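Aminotransferase, class IV (Brucella abortus, PDB 4TVI) probably interconverts leucine, isoleucine and valine with their 2-oxo acids, using 2-oxoglutarate and glutamate as partners and pyridoxal 5'-phosphate as cofactor, in branched-chain amino acid biosynthesis. Local coordinates at residues A[67-71]-A[278-282]; A[75-79]-A[104-108]; A[110-114]-A[148-152]. All coordinates share one frame; numbering follows the deposited sequence.

Interaction 1 (A[67-71]-A[278-282])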
loop_
_atom_site.group_PDB
_atom_site.type_symbol
_atom_site.label_atom_id
_atom_site.label_comp_id
_atom_site.label_asym_id
_atom_site.label_seq_id
_atom_site.Cartn_x
_atom_site.Cartn_y
_atom_site.Cartn_z
ATOM N N GLY A 67 -8.965 4.459 -13.627
ATOM C CA GLY A 67 -8.872 5.741 -14.291
ATOM C C GLY A 67 -9.429 5.705 -15.693
ATOM O O GLY A 67 -8.970 4.920 -16.523
ATOM N N ALA A 68 -10.431 6.539 -15.956
ATOM C CA ALA A 68 -10.914 6.737 -17.317
ATOM C C ALA A 68 -10.726 8.199 -17.714
ATOM O O ALA A 68 -10.337 9.028 -16.889
ATOM C CB ALA A 68 -12.367 6.326 -17.438
ATOM N N ARG A 69 -11.011 8.522 -18.971
ATOM C CA ARG A 69 -10.737 9.865 -19.472
ATOM C C ARG A 69 -11.841 10.400 -20.377
ATOM O O ARG A 69 -12.286 9.720 -21.301
ATOM C CB ARG A 69 -9.409 9.879 -20.232
ATOM C CG ARG A 69 -8.772 11.254 -20.390
ATOM C CD ARG A 69 -8.070 11.708 -19.114
ATOM N NE ARG A 69 -7.107 12.772 -19.379
ATOM C CZ ARG A 69 -7.378 14.069 -19.284
ATOM N NH1 ARG A 69 -8.591 14.468 -18.924
ATOM N NH2 ARG A 69 -6.438 14.970 -19.550
ATOM N N LEU A 70 -12.276 11.625 -20.106
ATOM C CA LEU A 70 -13.124 12.363 -21.034
ATOM C C LEU A 70 -12.271 13.386 -21.772
ATOM O O LEU A 70 -11.621 14.220 -21.142
ATOM C CB LEU A 70 -14.274 13.059 -20.303
ATOM C CG LEU A 70 -15.026 14.113 -21.121
ATOM C CD1 LEU A 70 -15.775 13.470 -22.288
ATOM C CD2 LEU A 70 -15.967 14.937 -20.235
ATOM N N PHE A 71 -12.235 13.303 -23.097
ATOM C CA PHE A 71 -11.494 14.283 -23.881
ATOM C C PHE A 71 -12.102 14.423 -25.270
ATOM O O PHE A 71 -12.517 13.432 -25.873
ATOM C CB PHE A 71 -10.009 13.898 -23.977
ATOM C CG PHE A 71 -9.748 12.661 -24.795
ATOM C CD1 PHE A 71 -9.782 11.406 -24.208
ATOM C CD2 PHE A 71 -9.460 12.757 -26.150
ATOM C CE1 PHE A 71 -9.541 10.264 -24.958
ATOM C CE2 PHE A 71 -9.223 11.619 -26.910
ATOM C CZ PHE A 71 -9.260 10.371 -26.311
ATOM N N ASN A 278 -4.082 5.724 -19.205
ATOM C CA ASN A 278 -5.346 6.434 -19.294
ATOM C C ASN A 278 -5.242 7.936 -19.523
ATOM O O ASN A 278 -6.026 8.500 -20.284
ATOM C CB ASN A 278 -6.162 6.202 -18.025
ATOM C CG ASN A 278 -7.343 7.132 -17.939
ATOM O OD1 ASN A 278 -8.196 7.144 -18.827
ATOM N ND2 ASN A 278 -7.395 7.935 -16.879
ATOM N N MET A 279 -4.286 8.582 -18.863
ATOM C CA MET A 279 -4.269 10.044 -18.814
ATOM C C MET A 279 -4.053 10.715 -20.171
ATOM O O MET A 279 -4.727 11.699 -20.491
ATOM C CB MET A 279 -3.214 10.536 -17.824
ATOM C CG MET A 279 -3.316 12.027 -17.564
ATOM S SD MET A 279 -4.846 12.453 -16.693
ATOM C CE MET A 279 -4.713 11.397 -15.260
ATOM N N SER A 280 -3.111 10.199 -20.961
ATOM C CA SER A 280 -2.795 10.804 -22.257
ATOM C C SER A 280 -2.766 9.785 -23.401
ATOM O O SER A 280 -2.382 10.118 -24.528
ATOM C CB SER A 280 -1.456 11.539 -22.183
ATOM O OG SER A 280 -1.520 12.639 -21.289
ATOM N N LYS A 281 -3.165 8.553 -23.090
ATOM C CA LYS A 281 -3.329 7.470 -24.065
ATOM C C LYS A 281 -2.011 7.001 -24.679
ATOM O O LYS A 281 -1.605 5.864 -24.475
ATOM C CB LYS A 281 -4.322 7.880 -25.156
ATOM C CG LYS A 281 -5.682 8.298 -24.593
ATOM C CD LYS A 281 -6.202 7.286 -23.565
ATOM C CE LYS A 281 -7.574 7.688 -23.041
ATOM N NZ LYS A 281 -8.055 6.822 -21.924
ATOM N N VAL A 282 -1.365 7.848 -25.468
ATOM C CA VAL A 282 -0.104 7.472 -26.100
ATOM C C VAL A 282 0.916 8.586 -25.912
ATOM O O VAL A 282 0.673 9.726 -26.311
ATOM C CB VAL A 282 -0.289 7.167 -27.605
ATOM C CG1 VAL A 282 1.052 6.886 -28.266
ATOM C CG2 VAL A 282 -1.221 5.984 -27.795
HETATM O O HOH W 1 -10.987 7.224 -21.626
HETATM O O HOH W 2 -3.645 14.388 -20.079
#
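Two donors converge on the backbone carbonyl of Met279. Arg69 NE meets Met279 O at 2.8 Å with an N-H...O angle of 164°; the oxygen lies close to the guanidinium plane and receives the bond on a lone pair, in the carbonyl plane. Water 2 gives it a second hydrogen bond and in turn takes one from Arg69 NH2, closing a small ring along one edge of the guanidinium; the same water is also bonded to Ser280 OG. The Arg69 chain bends at chi2 (78°), which swings NE round to this carbonyl, and Met279 SD rests 3.5 Å from Arg69 NE. On the far side of the group, NH1 is bonded to Ile152 O. Arg69 thus ties strand 64-70, outermost in the small-domain sheet within this chain, to the turn between strands 272-277 and 281-288 of the larger domain, the domain pair of fold-type IV aminotransferases. The turn belongs to the cofactor pocket: the backbone N of Asn278 makes a weak hydrogen bond to the phosphate of the pyridoxal-lysine at position 180. The Asn278 amide lies along the backbone of Gly67 and Ala68, its ND2 giving a weak bond of 3.1 Å to Ala68 O. Lys281 NZ donates to both Asn278 OD1 and Asn278 O, each at 3.1 Å, and water 1 bridges the ammonium to Arg69 O, so the buried lysine has three acceptors. Its CE lies obliquely against Phe71 CE1 at 3.8 Å, and the Phe71 ring also meets Trp307 of helix 297-310.

Interaction 2 (A[75-79]-A[104-108])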
loop_
_atom_site.group_PDB
_atom_site.type_symbol
_atom_site.label_atom_id
_atom_site.label_comp_id
_atom_site.label_asym_id
_atom_site.label_seq_id
_atom_site.Cartn_x
_atom_site.Cartn_y
_atom_site.Cartn_z
ATOM N N THR A 75 -15.324 9.256 -24.393
ATOM C CA THR A 75 -14.849 8.542 -23.207
ATOM C C THR A 75 -14.467 7.099 -23.533
ATOM O O THR A 75 -15.120 6.161 -23.061
ATOM C CB THR A 75 -15.921 8.520 -22.098
ATOM O OG1 THR A 75 -17.113 7.895 -22.600
ATOM C CG2 THR A 75 -16.262 9.933 -21.641
ATOM N N PRO A 76 -13.408 6.914 -24.338
ATOM C CA PRO A 76 -13.031 5.574 -24.811
ATOM C C PRO A 76 -12.728 4.595 -23.686
ATOM O O PRO A 76 -12.060 4.949 -22.712
ATOM C CB PRO A 76 -11.781 5.837 -25.658
ATOM C CG PRO A 76 -11.254 7.143 -25.178
ATOM C CD PRO A 76 -12.470 7.944 -24.811
ATOM N N ASP A 77 -13.246 3.379 -23.828
ATOM C CA ASP A 77 -13.001 2.285 -22.890
ATOM C C ASP A 77 -13.432 2.616 -21.462
ATOM O O ASP A 77 -12.911 2.039 -20.503
ATOM C CB ASP A 77 -11.519 1.879 -22.906
ATOM C CG ASP A 77 -11.182 0.938 -24.060
ATOM O OD1 ASP A 77 -12.049 0.119 -24.429
ATOM O OD2 ASP A 77 -10.055 1.021 -24.602
ATOM N N LEU A 78 -14.380 3.539 -21.322
ATOM C CA LEU A 78 -14.962 3.834 -20.012
ATOM C C LEU A 78 -15.583 2.571 -19.416
ATOM O O LEU A 78 -15.555 2.368 -18.202
ATOM C CB LEU A 78 -16.011 4.949 -20.102
ATOM C CG LEU A 78 -16.819 5.220 -18.825
ATOM C CD1 LEU A 78 -15.895 5.551 -17.652
ATOM C CD2 LEU A 78 -17.825 6.345 -19.049
ATOM N N ASP A 79 -16.153 1.729 -20.274
ATOM C CA ASP A 79 -16.805 0.517 -19.804
ATOM C C ASP A 79 -15.786 -0.465 -19.235
ATOM O O ASP A 79 -16.028 -1.081 -18.196
ATOM C CB ASP A 79 -17.618 -0.140 -20.926
ATOM C CG ASP A 79 -16.799 -0.392 -22.191
ATOM O OD1 ASP A 79 -15.764 0.272 -22.397
ATOM O OD2 ASP A 79 -17.204 -1.260 -22.990
ATOM N N GLU A 104 -20.259 3.267 -14.763
ATOM C CA GLU A 104 -20.204 3.971 -16.040
ATOM C C GLU A 104 -21.324 5.003 -16.145
ATOM O O GLU A 104 -21.091 6.147 -16.538
ATOM C CB GLU A 104 -20.287 2.987 -17.209
ATOM C CG GLU A 104 -20.388 3.669 -18.565
ATOM C CD GLU A 104 -20.330 2.693 -19.733
ATOM O OE1 GLU A 104 -20.125 1.485 -19.502
ATOM O OE2 GLU A 104 -20.481 3.144 -20.888
ATOM N N ALA A 105 -22.535 4.587 -15.790
ATOM C CA ALA A 105 -23.703 5.461 -15.844
ATOM C C ALA A 105 -23.529 6.655 -14.909
ATOM O O ALA A 105 -23.850 7.789 -15.260
ATOM C CB ALA A 105 -24.960 4.688 -15.492
ATOM N N LEU A 106 -23.015 6.386 -13.716
ATOM C CA LEU A 106 -22.755 7.430 -12.732
ATOM C C LEU A 106 -21.685 8.402 -13.237
ATOM O O LEU A 106 -21.802 9.617 -13.066
ATOM C CB LEU A 106 -22.325 6.804 -11.406
ATOM C CG LEU A 106 -22.191 7.744 -10.210
ATOM C CD1 LEU A 106 -23.547 8.327 -9.850
ATOM C CD2 LEU A 106 -21.579 7.009 -9.030
ATOM N N ALA A 107 -20.648 7.858 -13.866
ATOM C CA ALA A 107 -19.587 8.679 -14.443
ATOM C C ALA A 107 -20.142 9.651 -15.484
ATOM O O ALA A 107 -19.802 10.835 -15.487
ATOM C CB ALA A 107 -18.514 7.799 -15.062
ATOM N N ARG A 108 -21.010 9.149 -16.358
ATOM C CA ARG A 108 -21.579 9.978 -17.415
ATOM C C ARG A 108 -22.457 11.082 -16.834
ATOM O O ARG A 108 -22.526 12.186 -17.378
ATOM C CB ARG A 108 -22.380 9.129 -18.408
ATOM C CG ARG A 108 -21.530 8.089 -19.132
ATOM C CD ARG A 108 -22.225 7.533 -20.367
ATOM N NE ARG A 108 -21.433 6.458 -20.964
ATOM C CZ ARG A 108 -20.427 6.642 -21.814
ATOM N NH1 ARG A 108 -20.073 7.870 -22.177
ATOM N NH2 ARG A 108 -19.765 5.596 -22.293
HETATM O O HOH W 3 -17.798 5.421 -24.365
#
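A type II beta turn from Thr75 to Leu78, closed by Leu78 N to Thr75 O, leads into helix 78-91, whose first residues face one side of helix 100-111. The backbones come nearest at Asp79 and Glu104, with CA atoms 6.1 Å apart, and diverge to 9.0 Å between the CA atoms of Thr75 and Arg108. Between these two points Leu78 extends CD2, which sits over the centre of one face of the Arg108 guanidinium, 3.8 Å from CZ. The same methyl touches Glu104 CG at 3.7 Å and, more loosely, the CB of Ala107. Both helices lie on the small-domain sheet, Leu78 also touching Ala68 of strand 64-70 and Ala107 touching Leu147 of strand 143-151. Arg108 runs extended from CG to NE, past Leu78 in the opposite direction, and its NH1 donates to Thr75 OG1 at 3.0 Å. That bond is bent, 133° at the hydrogen, and the hydroxyl lies out of the guanidinium plane. Within helix 100-111, one turn back, Glu104 OE2 accepts from Arg108 NH2 in a salt bridge of 2.9 Å, with a weak second bond from NE. Water 3 links NH2 to Thr75 O. The guanidinium is therefore held at its edge by carboxylate and water and backed on a face by an aliphatic methyl, which probably restrains this surface arginine, although it also touches a crystal neighbour.

Interaction 3 (A[110-114]-A[148-152])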
loop_
_atom_site.group_PDB
_atom_site.type_symbol
_atom_site.label_atom_id
_atom_site.label_comp_id
_atom_site.label_asym_id
_atom_site.label_seq_id
_atom_site.Cartn_x
_atom_site.Cartn_y
_atom_site.Cartn_z
ATOM N N GLY A 110 -21.964 12.441 -13.847
ATOM C CA GLY A 110 -21.052 13.378 -13.218
ATOM C C GLY A 110 -20.400 14.308 -14.219
ATOM O O GLY A 110 -20.192 15.487 -13.930
ATOM N N LEU A 111 -20.081 13.775 -15.397
ATOM C CA LEU A 111 -19.439 14.561 -16.441
ATOM C C LEU A 111 -20.313 15.741 -16.850
ATOM O O LEU A 111 -19.806 16.793 -17.235
ATOM C CB LEU A 111 -19.134 13.694 -17.665
ATOM C CG LEU A 111 -18.104 12.573 -17.489
ATOM C CD1 LEU A 111 -17.916 11.805 -18.804
ATOM C CD2 LEU A 111 -16.771 13.096 -16.948
ATOM N N LYS A 112 -21.626 15.565 -16.744
ATOM C CA LYS A 112 -22.577 16.613 -17.092
ATOM C C LYS A 112 -22.448 17.833 -16.186
ATOM O O LYS A 112 -22.885 18.926 -16.543
ATOM C CB LYS A 112 -24.009 16.078 -17.033
ATOM C CG LYS A 112 -24.310 15.012 -18.074
ATOM C CD LYS A 112 -24.078 15.539 -19.480
ATOM C CE LYS A 112 -24.437 14.498 -20.529
ATOM N NZ LYS A 112 -24.183 14.992 -21.910
ATOM N N LYS A 113 -21.844 17.650 -15.018
ATOM C CA LYS A 113 -21.711 18.739 -14.052
ATOM C C LYS A 113 -20.656 19.738 -14.505
ATOM O O LYS A 113 -20.591 20.856 -14.006
ATOM C CB LYS A 113 -21.342 18.194 -12.667
ATOM C CG LYS A 113 -22.349 17.224 -12.063
ATOM C CD LYS A 113 -23.329 17.943 -11.145
ATOM C CE LYS A 113 -24.259 16.958 -10.451
ATOM N NZ LYS A 113 -25.256 17.642 -9.578
ATOM N N PHE A 114 -19.820 19.316 -15.445
ATOM C CA PHE A 114 -18.759 20.163 -15.973
ATOM C C PHE A 114 -19.252 21.017 -17.131
ATOM O O PHE A 114 -20.240 20.683 -17.786
ATOM C CB PHE A 114 -17.567 19.304 -16.401
ATOM C CG PHE A 114 -16.851 18.673 -15.247
ATOM C CD1 PHE A 114 -17.295 17.473 -14.713
ATOM C CD2 PHE A 114 -15.751 19.292 -14.677
ATOM C CE1 PHE A 114 -16.646 16.896 -13.635
ATOM C CE2 PHE A 114 -15.093 18.719 -13.602
ATOM C CZ PHE A 114 -15.541 17.518 -13.079
ATOM N N CYS A 148 -14.374 10.225 -8.223
ATOM C CA CYS A 148 -13.806 11.567 -8.273
ATOM C C CYS A 148 -13.520 12.005 -9.706
ATOM O O CYS A 148 -12.758 11.354 -10.430
ATOM C CB CYS A 148 -12.522 11.622 -7.435
ATOM S SG CYS A 148 -11.780 13.266 -7.308
ATOM N N LEU A 149 -14.140 13.110 -10.104
ATOM C CA LEU A 149 -13.939 13.681 -11.429
ATOM C C LEU A 149 -13.175 14.991 -11.335
ATOM O O LEU A 149 -13.594 15.914 -10.629
ATOM C CB LEU A 149 -15.274 13.918 -12.140
ATOM C CG LEU A 149 -16.263 12.755 -12.202
ATOM C CD1 LEU A 149 -17.438 13.114 -13.095
ATOM C CD2 LEU A 149 -15.594 11.474 -12.659
ATOM N N GLU A 150 -12.049 15.061 -12.035
ATOM C CA GLU A 150 -11.229 16.266 -12.048
ATOM C C GLU A 150 -11.066 16.823 -13.457
ATOM O O GLU A 150 -10.698 16.097 -14.383
ATOM C CB GLU A 150 -9.853 15.988 -11.440
ATOM C CG GLU A 150 -8.991 17.235 -11.284
ATOM C CD GLU A 150 -7.698 16.958 -10.534
ATOM O OE1 GLU A 150 -7.427 15.774 -10.234
ATOM O OE2 GLU A 150 -6.956 17.920 -10.245
ATOM N N ALA A 151 -11.340 18.114 -13.611
ATOM C CA ALA A 151 -11.127 18.798 -14.875
ATOM C C ALA A 151 -9.634 18.921 -15.174
ATOM O O ALA A 151 -8.914 19.672 -14.516
ATOM C CB ALA A 151 -11.778 20.170 -14.854
ATOM N N ILE A 152 -9.167 18.141 -16.140
ATOM C CA ILE A 152 -7.786 18.224 -16.602
ATOM C C ILE A 152 -7.739 18.302 -18.121
ATOM O O ILE A 152 -8.153 17.364 -18.798
ATOM C CB ILE A 152 -6.961 17.023 -16.132
ATOM C CG1 ILE A 152 -7.039 16.895 -14.605
ATOM C CG2 ILE A 152 -5.515 17.154 -16.610
ATOM C CD1 ILE A 152 -6.177 15.795 -14.030
#
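Leu149 of strand 143-151 lays CD1 against the backbone of Gly110, in the C-terminal part of helix 100-111, 3.4 Å from Gly110 C. The contact is mainly apolar, and no hydrogen bond crosses between the segments. With CG anti to its carbonyl carbon (chi1 -51°) and CD1 extended beyond it (chi2 -173°), Leu149 reaches the helix main chain; glycine has no CB here, so the methyl settles directly against it. Leu111 crosses Leu149 at about a right angle, its CD2 touching the same CD1 at 3.9 Å. The Phe114 ring comes in from the type I turn Leu111 to Phe114 and crosses Leu149 obliquely: CE1 packs on Leu149 CB at 3.6 Å, while CE2 meets Ala151 CB at 3.8 Å. One ring thus spans two alternate residues of the strand.

Contacts between the ring and polar backbone form a second group. Phe114 CZ points at Leu149 O, 3.5 Å away, and the oxygen lies in the ring plane at its edge, where the ring hydrogens carry a slight positive charge. The contact is probably mildly favourable electrostatically. Leu111 O also lies in the ring plane, at the edge. Ala151 N approaches CE2 obliquely.

Backbone hydrogen bonds within 110-114 shape the turn that carries Phe114. Lys113 N bonds to Gly110 O, and Phe114 N to Leu111 O at 3.1 Å, the latter closing the type I turn.

Around the contact, Trp36 of strand 35-39 meets Phe114 edge-to-face and Lys113 in a cation-pi interaction. Leu111 touches Val120 of strand 120-128, and Lys113 touches Trp43 of strand 42-45, so the C-terminal part of helix 100-111 and the turn after Leu111 lie against the antiparallel sheet of the small domain.

The three contacts lie close together, with centres 12 to 13 Å apart. Strand 64-70 of interaction 1 and strand 143-151 of interaction 3 flank strand 120-128 in one antiparallel sheet. Interactions 2 and 3 share helix 100-111, while strand 64-70 runs on through the 75-79 turn into helix 78-91. Thr75 packs on Leu111, bringing the turn of interaction 2 against interaction 3. Along the chain, interactions 2 and 3 follow one another between the segments 67-71 and 278-282. Two therefore pack the small domain internally, whereas interaction 1 joins strand 64-70 to the larger domain beside the cofactor.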